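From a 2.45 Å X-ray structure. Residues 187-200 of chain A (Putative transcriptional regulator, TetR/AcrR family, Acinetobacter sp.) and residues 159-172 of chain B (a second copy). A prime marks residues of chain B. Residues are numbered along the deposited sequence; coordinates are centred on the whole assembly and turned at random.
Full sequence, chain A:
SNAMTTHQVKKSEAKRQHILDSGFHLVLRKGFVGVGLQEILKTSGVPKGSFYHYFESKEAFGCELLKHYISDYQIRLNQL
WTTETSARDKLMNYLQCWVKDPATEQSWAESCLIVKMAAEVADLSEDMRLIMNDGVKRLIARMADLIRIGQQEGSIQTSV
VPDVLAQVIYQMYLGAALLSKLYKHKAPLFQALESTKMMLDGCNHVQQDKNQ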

ATOM      1  N   ALA A 187      12.125   7.596   4.793  1.00  8.79           N
ATOM      2  CA  ALA A 187      12.326   8.774   3.913  1.00  9.18           C
ATOM      3  C   ALA A 187      11.010   9.124   3.180  1.00  8.37           C
ATOM      4  O   ALA A 187      10.570  10.276   3.186  1.00 11.62           O
ATOM      5  N   PRO A 188      10.339   8.151   2.583  1.00  7.65           N
ATOM      6  CA  PRO A 188       9.096   8.550   1.834  1.00  6.44           C
ATOM      7  C   PRO A 188       8.017   9.210   2.665  1.00  6.07           C
ATOM      8  O   PRO A 188       7.308  10.089   2.164  1.00  7.41           O
ATOM      9  N   LEU A 189       7.899   8.789   3.919  1.00  6.15           N
ATOM     10  CA  LEU A 189       6.917   9.312   4.895  1.00  6.34           C
ATOM     11  C   LEU A 189       7.347  10.675   5.373  1.00  7.61           C
ATOM     12  O   LEU A 189       6.537  11.566   5.474  1.00  9.71           O
ATOM     13  N   PHE A 190       8.643  10.861   5.586  1.00  7.13           N
ATOM     14  CA  PHE A 190       9.154  12.181   5.835  1.00  6.40           C
ATOM     15  C   PHE A 190       8.840  13.162   4.726  1.00  7.04           C
ATOM     16  O   PHE A 190       8.546  14.349   5.004  1.00  6.32           O
ATOM     17  N   GLN A 191       8.904  12.724   3.476  1.00  8.92           N
ATOM     18  CA  GLN A 191       8.626  13.673   2.375  1.00 10.12           C
ATOM     19  C   GLN A 191       7.103  13.979   2.361  1.00  9.79           C
ATOM     20  O   GLN A 191       6.733  15.136   2.297  1.00  9.77           O
ATOM     21  N   ALA A 192       6.241  12.964   2.494  1.00  9.51           N
ATOM     22  CA  ALA A 192       4.793  13.149   2.630  1.00  9.61           C
ATOM     23  C   ALA A 192       4.443  14.249   3.655  1.00 11.45           C
ATOM     24  O   ALA A 192       3.560  15.084   3.413  1.00 10.28           O
ATOM     25  N   LEU A 193       5.109  14.188   4.816  1.00 12.16           N
ATOM     26  CA  LEU A 193       4.986  15.238   5.837  1.00 13.84           C
ATOM     27  C   LEU A 193       5.266  16.619   5.281  1.00 13.27           C
ATOM     28  O   LEU A 193       4.494  17.536   5.455  1.00 12.85           O
ATOM     29  N   GLU A 194       6.367  16.749   4.574  1.00 13.88           N
ATOM     30  CA  GLU A 194       6.780  18.067   4.085  1.00 13.93           C
ATOM     31  C   GLU A 194       5.809  18.503   2.992  1.00 12.77           C
ATOM     32  O   GLU A 194       5.405  19.632   2.932  1.00 13.05           O
ATOM     33  N   SER A 195       5.361  17.558   2.186  1.00 12.80           N
ATOM     34  CA  SER A 195       4.377  17.815   1.169  1.00 12.41           C
ATOM     35  C   SER A 195       2.964  18.173   1.649  1.00 12.51           C
ATOM     36  O   SER A 195       2.322  19.020   1.031  1.00 10.68           O
ATOM     37  N   THR A 196       2.491  17.543   2.720  1.00 13.40           N
ATOM     38  CA  THR A 196       1.211  17.875   3.290  1.00 16.05           C
ATOM     39  C   THR A 196       1.117  19.393   3.675  1.00 19.01           C
ATOM     40  O   THR A 196       0.017  19.969   3.688  1.00 19.10           O
ATOM     41  N   LYS A 197       2.266  20.041   3.934  1.00 20.74           N
ATOM     42  CA  LYS A 197       2.275  21.453   4.268  1.00 22.14           C
ATOM     43  C   LYS A 197       2.013  22.348   3.044  1.00 23.25           C
ATOM     44  O   LYS A 197       1.153  23.215   3.109  1.00 24.89           O
HETATM   45  N   MSE A 198       2.751  22.186   1.954  1.00 23.21           N
HETATM   46  CA  MSE A 198       2.343  22.795   0.677  1.00 23.55           C
HETATM   47  C   MSE A 198       0.833  22.648   0.418  1.00 22.99           C
HETATM   48  O   MSE A 198       0.131  23.608   0.153  1.00 23.49           O
HETATM   49  N   MSE A 199       0.322  21.434   0.504  1.00 22.89           N
HETATM   50  CA  MSE A 199      -1.065  21.194   0.153  1.00 23.11           C
HETATM   51  C   MSE A 199      -2.055  21.953   1.066  1.00 23.24           C
HETATM   52  O   MSE A 199      -3.091  22.367   0.611  1.00 23.17           O
ATOM     53  N   LEU A 200      -1.749  22.147   2.337  1.00 23.05           N
ATOM     54  CA  LEU A 200      -2.673  22.901   3.205  1.00 23.04           C
ATOM     55  C   LEU A 200      -2.648  24.421   2.950  1.00 24.54           C
ATOM     56  O   LEU A 200      -3.685  25.094   3.092  1.00 24.84           O
TER
ATOM     57  N   SER B 159       4.646  24.940 -10.190  1.00 32.01           N
ATOM     58  CA  SER B 159       5.978  25.369  -9.860  1.00 31.62           C
ATOM     59  C   SER B 159       6.699  24.361  -8.972  1.00 30.88           C
ATOM     60  O   SER B 159       7.918  24.412  -8.913  1.00 31.54           O
ATOM     61  N   VAL B 160       5.972  23.473  -8.280  1.00 29.45           N
ATOM     62  CA  VAL B 160       6.601  22.454  -7.406  1.00 28.01           C
ATOM     63  C   VAL B 160       7.718  21.635  -8.040  1.00 27.61           C
ATOM     64  O   VAL B 160       7.591  21.176  -9.173  1.00 28.37           O
ATOM     65  N   VAL B 161       8.784  21.397  -7.285  1.00 27.01           N
ATOM     66  CA  VAL B 161       9.966  20.757  -7.839  1.00 26.51           C
ATOM     67  C   VAL B 161       9.646  19.330  -8.313  1.00 25.75           C
ATOM     68  O   VAL B 161       8.971  18.572  -7.629  1.00 26.92           O
ATOM     69  N   PRO B 162      10.123  18.979  -9.503  1.00 25.05           N
ATOM     70  CA  PRO B 162       9.929  17.671 -10.067  1.00 24.17           C
ATOM     71  C   PRO B 162      10.160  16.547  -9.115  1.00 23.63           C
ATOM     72  O   PRO B 162       9.293  15.720  -8.990  1.00 24.92           O
ATOM     73  N   ASP B 163      11.296  16.469  -8.446  1.00 23.02           N
ATOM     74  CA  ASP B 163      11.579  15.266  -7.673  1.00 22.80           C
ATOM     75  C   ASP B 163      10.566  15.085  -6.566  1.00 21.99           C
ATOM     76  O   ASP B 163      10.316  13.937  -6.118  1.00 22.17           O
ATOM     77  N   VAL B 164       9.964  16.206  -6.150  1.00 21.01           N
ATOM     78  CA  VAL B 164       8.924  16.197  -5.128  1.00 20.04           C
ATOM     79  C   VAL B 164       7.620  15.801  -5.744  1.00 20.18           C
ATOM     80  O   VAL B 164       6.943  14.941  -5.223  1.00 20.97           O
ATOM     81  N   LEU B 165       7.231  16.424  -6.853  1.00 18.97           N
ATOM     82  CA  LEU B 165       5.941  16.078  -7.434  1.00 17.67           C
ATOM     83  C   LEU B 165       5.887  14.596  -7.878  1.00 17.18           C
ATOM     84  O   LEU B 165       4.968  13.854  -7.519  1.00 16.98           O
ATOM     85  N   ALA B 166       6.905  14.148  -8.598  1.00 16.05           N
ATOM     86  CA  ALA B 166       7.017  12.733  -8.937  1.00 15.78           C
ATOM     87  C   ALA B 166       6.638  11.816  -7.779  1.00 14.49           C
ATOM     88  O   ALA B 166       5.890  10.873  -7.938  1.00 15.72           O
ATOM     89  N   GLN B 167       7.168  12.100  -6.618  1.00 14.22           N
ATOM     90  CA  GLN B 167       6.974  11.267  -5.417  1.00 13.23           C
ATOM     91  C   GLN B 167       5.560  11.371  -4.925  1.00 13.08           C
ATOM     92  O   GLN B 167       4.931  10.344  -4.658  1.00 15.13           O
ATOM     93  N   VAL B 168       5.047  12.589  -4.754  1.00 10.12           N
ATOM     94  CA  VAL B 168       3.662  12.719  -4.399  1.00  9.96           C
ATOM     95  C   VAL B 168       2.728  11.934  -5.370  1.00 10.06           C
ATOM     96  O   VAL B 168       1.821  11.192  -4.937  1.00  7.96           O
ATOM     97  N   ILE B 169       2.926  12.125  -6.678  1.00  9.64           N
ATOM     98  CA  ILE B 169       2.062  11.436  -7.609  1.00  9.08           C
ATOM     99  C   ILE B 169       2.221   9.957  -7.382  1.00  9.14           C
ATOM    100  O   ILE B 169       1.197   9.242  -7.277  1.00  7.13           O
ATOM    101  N   TYR B 170       3.471   9.488  -7.214  1.00  7.89           N
ATOM    102  CA  TYR B 170       3.618   8.029  -7.199  1.00  7.94           C
ATOM    103  C   TYR B 170       3.039   7.432  -5.921  1.00  7.81           C
ATOM    104  O   TYR B 170       2.368   6.413  -5.949  1.00  9.92           O
ATOM    105  N   GLN B 171       3.290   8.067  -4.797  1.00  6.75           N
ATOM    106  CA  GLN B 171       2.759   7.607  -3.582  1.00  7.93           C
ATOM    107  C   GLN B 171       1.239   7.624  -3.619  1.00  7.67           C
ATOM    108  O   GLN B 171       0.613   6.683  -3.121  1.00  6.93           O
HETATM  109  N   MSE B 172       0.649   8.680  -4.189  1.00  6.88           N
HETATM  110  CA  MSE B 172      -0.832   8.798  -4.265  1.00  5.73           C
HETATM  111  C   MSE B 172      -1.380   7.596  -4.990  1.00  5.62           C
HETATM  112  O   MSE B 172      -2.329   6.930  -4.513  1.00  3.80           O
TER

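Two helices from the two copies cross steeply, at 105° between their N-to-C directions, with axes 10.5 Å apart at closest approach, so each offers the other a short patch rather than a long seam. Along chain A the contact recurs at Pro188, Gln191, Ala192, Ser195, Met198 and Met199, a three-and-four spacing that keeps one side of the helix against the partner.

Pro188 opens it. Its CA-to-CB bond points sideways, but its carbonyl accepts the one hydrogen bond between the stretches, from Gln171′ NE2 to Pro188 O at 3.2 Å. Gln171′ (m, then t) reaches out for this, and its NE2 also lies 3.5 Å from Pro188 CB. The same oxygen takes the helical bond from Ala192 N, 3.1 Å away.

Gln191 points toward chain B and has the most area covered by the partner of any chain A residue here. With chi1 t and chi2 p it folds along its own helix, donating from NE2 to Ser195 OG at 3.0 Å. NE2 thus has a partner within its own helix while the side chain also packs against chain B: NE2 is 3.7 Å from Val164′ CG1, and CG is 3.7 Å from Gln167′ OE1. Gln167′ (m, t) likewise donates within its own helix, its NE2 bonding Asp163′ O at 2.7 Å.

Ala192 is small where the backbones come closest, its CA 7.1 Å from the CA of Val168′; its CB sits 4.1 Å from Gln171′ OE1. Ser195, an m rotamer pointing toward the partner, sets OG against two t valines, 3.5 Å from both Val164′ CG1 and Val168′ CG2.

Two selenomethionines finish the patch. Met198 (m, t) points toward Val160′, SE to CG2 4.2 Å. Met199 starts sideways, yet its extended m, t, t chain carries CE to within 3.6 Å of Val168′ CG1.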

ATOM      1  CB  ALA A 187      13.526   8.543   2.895  1.00  5.89           C
ATOM      2  CB  PRO A 188       8.622   7.222   1.241  1.00  5.89           C
ATOM      3  CG  PRO A 188       9.842   6.418   1.070  1.00  4.54           C
ATOM      4  CD  PRO A 188      10.794   6.795   2.207  1.00  7.56           C
ATOM      5  CB  LEU A 189       6.787   8.410   6.139  1.00  5.64           C
ATOM      6  CG  LEU A 189       5.881   7.212   5.977  1.00  4.45           C
ATOM      7  CD1 LEU A 189       6.102   6.048   6.968  1.00  4.05           C
ATOM      8  CD2 LEU A 189       4.430   7.675   6.030  1.00  4.28           C
ATOM      9  CB  PHE A 190      10.663  12.169   6.104  1.00  5.98           C
ATOM     10  CG  PHE A 190      11.100  11.226   7.241  1.00  4.34           C
ATOM     11  CD1 PHE A 190      10.285  10.978   8.331  1.00  2.12           C
ATOM     12  CD2 PHE A 190      12.366  10.658   7.225  1.00  2.00           C
ATOM     13  CE1 PHE A 190      10.690  10.161   9.336  1.00  3.67           C
ATOM     14  CE2 PHE A 190      12.784   9.815   8.228  1.00  3.15           C
ATOM     15  CZ  PHE A 190      11.972   9.566   9.296  1.00  3.70           C
ATOM     16  CB  GLN A 191       9.135  13.154   1.022  1.00 11.73           C
ATOM     17  CG  GLN A 191       8.868  14.099  -0.212  1.00 15.27           C
ATOM     18  CD  GLN A 191       9.228  15.575   0.062  1.00 17.55           C
ATOM     19  OE1 GLN A 191      10.393  15.924   0.374  1.00 18.32           O
ATOM     20  NE2 GLN A 191       8.215  16.434  -0.004  1.00 17.66           N
ATOM     21  CB  ALA A 192       4.143  11.841   3.120  1.00  9.53           C
ATOM     22  CB  LEU A 193       5.903  14.969   7.048  1.00 14.01           C
ATOM     23  CG  LEU A 193       5.305  14.010   8.103  1.00 16.16           C
ATOM     24  CD1 LEU A 193       6.331  13.638   9.194  1.00 15.74           C
ATOM     25  CD2 LEU A 193       4.024  14.627   8.752  1.00 14.40           C
ATOM     26  CB  GLU A 194       8.266  18.070   3.645  1.00 13.25           C
ATOM     27  CG  GLU A 194       8.865  19.479   3.512  1.00 17.94           C
ATOM     28  CD  GLU A 194       8.810  20.337   4.819  1.00 22.71           C
ATOM     29  OE1 GLU A 194       8.823  21.602   4.723  1.00 23.05           O
ATOM     30  OE2 GLU A 194       8.774  19.739   5.936  1.00 24.97           O
ATOM     31  CB  SER A 195       4.344  16.625   0.213  1.00 13.03           C
ATOM     32  OG  SER A 195       5.348  16.868  -0.769  1.00 13.70           O
ATOM     33  CB  THR A 196       0.914  17.022   4.555  1.00 17.08           C
ATOM     34  OG1 THR A 196       1.060  15.627   4.257  1.00 15.17           O
ATOM     35  CG2 THR A 196      -0.515  17.297   5.090  1.00 16.01           C
ATOM     36  CB  LYS A 197       3.583  21.858   4.965  1.00 22.42           C
ATOM     37  CG  LYS A 197       3.803  21.211   6.353  1.00 24.00           C
ATOM     38  CD  LYS A 197       4.910  21.978   7.116  1.00 25.99           C
ATOM     39  CE  LYS A 197       5.734  21.083   8.020  1.00 26.74           C
ATOM     40  NZ  LYS A 197       7.036  21.754   8.477  1.00 26.24           N
HETATM   41  CB  MSE A 198       3.084  22.140  -0.518  1.00 24.49           C
HETATM   42  CG  MSE A 198       4.588  21.819  -0.299  1.00 26.77           C
HETATM   43 SE   MSE A 198       5.686  21.605  -1.957  0.70 30.44          SE
HETATM   44  CE  MSE A 198       7.283  22.597  -1.385  1.00 28.54           C
HETATM   45  CB  MSE A 199      -1.365  19.700   0.206  1.00 23.49           C
HETATM   46  CG  MSE A 199      -0.561  18.910  -0.789  1.00 23.83           C
HETATM   47 SE   MSE A 199      -0.991  17.051  -0.770  0.70 21.73          SE
HETATM   48  CE  MSE A 199       0.141  16.583  -2.227  1.00 18.46           C
ATOM     49  CB  LEU A 200      -2.453  22.567   4.685  1.00 22.18           C
ATOM     50  CG  LEU A 200      -2.632  21.073   5.003  1.00 18.79           C
ATOM     51  CD1 LEU A 200      -2.303  20.768   6.469  1.00 17.75           C
ATOM     52  CD2 LEU A 200      -4.089  20.658   4.743  1.00 19.84           C
TER
ATOM     53  CB  SER B 159       5.930  26.721  -9.135  1.00 32.16           C
ATOM     54  OG  SER B 159       5.408  26.571  -7.809  1.00 32.93           O
ATOM     55  CB  VAL B 160       5.623  21.389  -6.948  1.00 27.37           C
ATOM     56  CG1 VAL B 160       6.407  20.248  -6.303  1.00 25.18           C
ATOM     57  CG2 VAL B 160       4.619  21.959  -6.001  1.00 26.92           C
ATOM     58  CB  VAL B 161      11.188  20.774  -6.857  1.00 26.91           C
ATOM     59  CG1 VAL B 161      12.308  19.869  -7.393  1.00 27.67           C
ATOM     60  CG2 VAL B 161      11.712  22.215  -6.644  1.00 24.41           C
ATOM     61  CB  PRO B 162      10.961  17.623 -11.202  1.00 24.41           C
ATOM     62  CG  PRO B 162      11.109  19.047 -11.635  1.00 24.24           C
ATOM     63  CD  PRO B 162      10.838  19.883 -10.439  1.00 24.76           C
ATOM     64  CB  ASP B 163      13.033  15.214  -7.167  1.00 23.06           C
ATOM     65  CG  ASP B 163      14.046  15.151  -8.335  1.00 26.19           C
ATOM     66  OD1 ASP B 163      13.892  15.974  -9.305  1.00 31.31           O
ATOM     67  OD2 ASP B 163      14.966  14.287  -8.313  1.00 24.88           O
ATOM     68  CB  VAL B 164       8.708  17.572  -4.435  1.00 20.68           C
ATOM     69  CG1 VAL B 164       7.487  17.497  -3.512  1.00 18.78           C
ATOM     70  CG2 VAL B 164       9.949  17.989  -3.643  1.00 16.87           C
ATOM     71  CB  LEU B 165       5.633  17.033  -8.565  1.00 17.93           C
ATOM     72  CG  LEU B 165       4.205  17.148  -9.061  1.00 17.39           C
ATOM     73  CD1 LEU B 165       3.198  17.284  -7.884  1.00 15.10           C
ATOM     74  CD2 LEU B 165       4.212  18.360  -9.954  1.00 19.76           C
ATOM     75  CB  ALA B 166       8.428  12.408  -9.445  1.00 15.92           C
ATOM     76  CB  GLN B 167       7.912  11.734  -4.276  1.00 13.79           C
ATOM     77  CG  GLN B 167       9.363  11.125  -4.306  1.00 16.49           C
ATOM     78  CD  GLN B 167      10.268  11.793  -3.310  1.00 18.82           C
ATOM     79  OE1 GLN B 167      10.407  11.318  -2.186  1.00 23.09           O
ATOM     80  NE2 GLN B 167      10.843  12.941  -3.691  1.00 20.78           N
ATOM     81  CB  VAL B 168       3.199  14.157  -4.453  1.00 10.61           C
ATOM     82  CG1 VAL B 168       1.671  14.206  -4.406  1.00  8.28           C
ATOM     83  CG2 VAL B 168       3.862  14.993  -3.328  1.00  9.46           C
ATOM     84  CB  ILE B 169       2.331  11.731  -9.013  1.00  9.34           C
ATOM     85  CG1 ILE B 169       1.895  13.163  -9.318  1.00 11.68           C
ATOM     86  CG2 ILE B 169       1.579  10.756  -9.913  1.00  6.90           C
ATOM     87  CD1 ILE B 169       2.362  13.639 -10.702  1.00 11.90           C
ATOM     88  CB  TYR B 170       5.063   7.617  -7.420  1.00  8.45           C
ATOM     89  CG  TYR B 170       5.232   6.118  -7.606  1.00  8.88           C
ATOM     90  CD1 TYR B 170       4.881   5.485  -8.788  1.00  8.38           C
ATOM     91  CD2 TYR B 170       5.736   5.335  -6.581  1.00 12.21           C
ATOM     92  CE1 TYR B 170       5.009   4.079  -8.940  1.00 10.69           C
ATOM     93  CE2 TYR B 170       5.867   3.948  -6.722  1.00 14.38           C
ATOM     94  CZ  TYR B 170       5.511   3.314  -7.897  1.00 15.14           C
ATOM     95  OH  TYR B 170       5.665   1.906  -7.978  1.00 15.73           O
ATOM     96  CB  GLN B 171       3.261   8.443  -2.401  1.00  8.95           C
ATOM     97  CG  GLN B 171       4.734   8.207  -2.028  1.00 10.62           C
ATOM     98  CD  GLN B 171       5.243   9.243  -1.037  1.00 10.13           C
ATOM     99  OE1 GLN B 171       4.496  10.057  -0.532  1.00  9.13           O
ATOM    100  NE2 GLN B 171       6.504   9.204  -0.764  1.00  9.76           N
HETATM  101  CB  MSE B 172      -1.256  10.092  -4.985  1.00  6.71           C
HETATM  102  CG  MSE B 172      -2.757  10.422  -4.890  1.00  7.25           C
HETATM  103 SE   MSE B 172      -3.209  12.113  -5.520  0.70  4.08          SE
HETATM  104  CE  MSE B 172      -2.438  11.921  -7.222  1.00  9.29           C
TER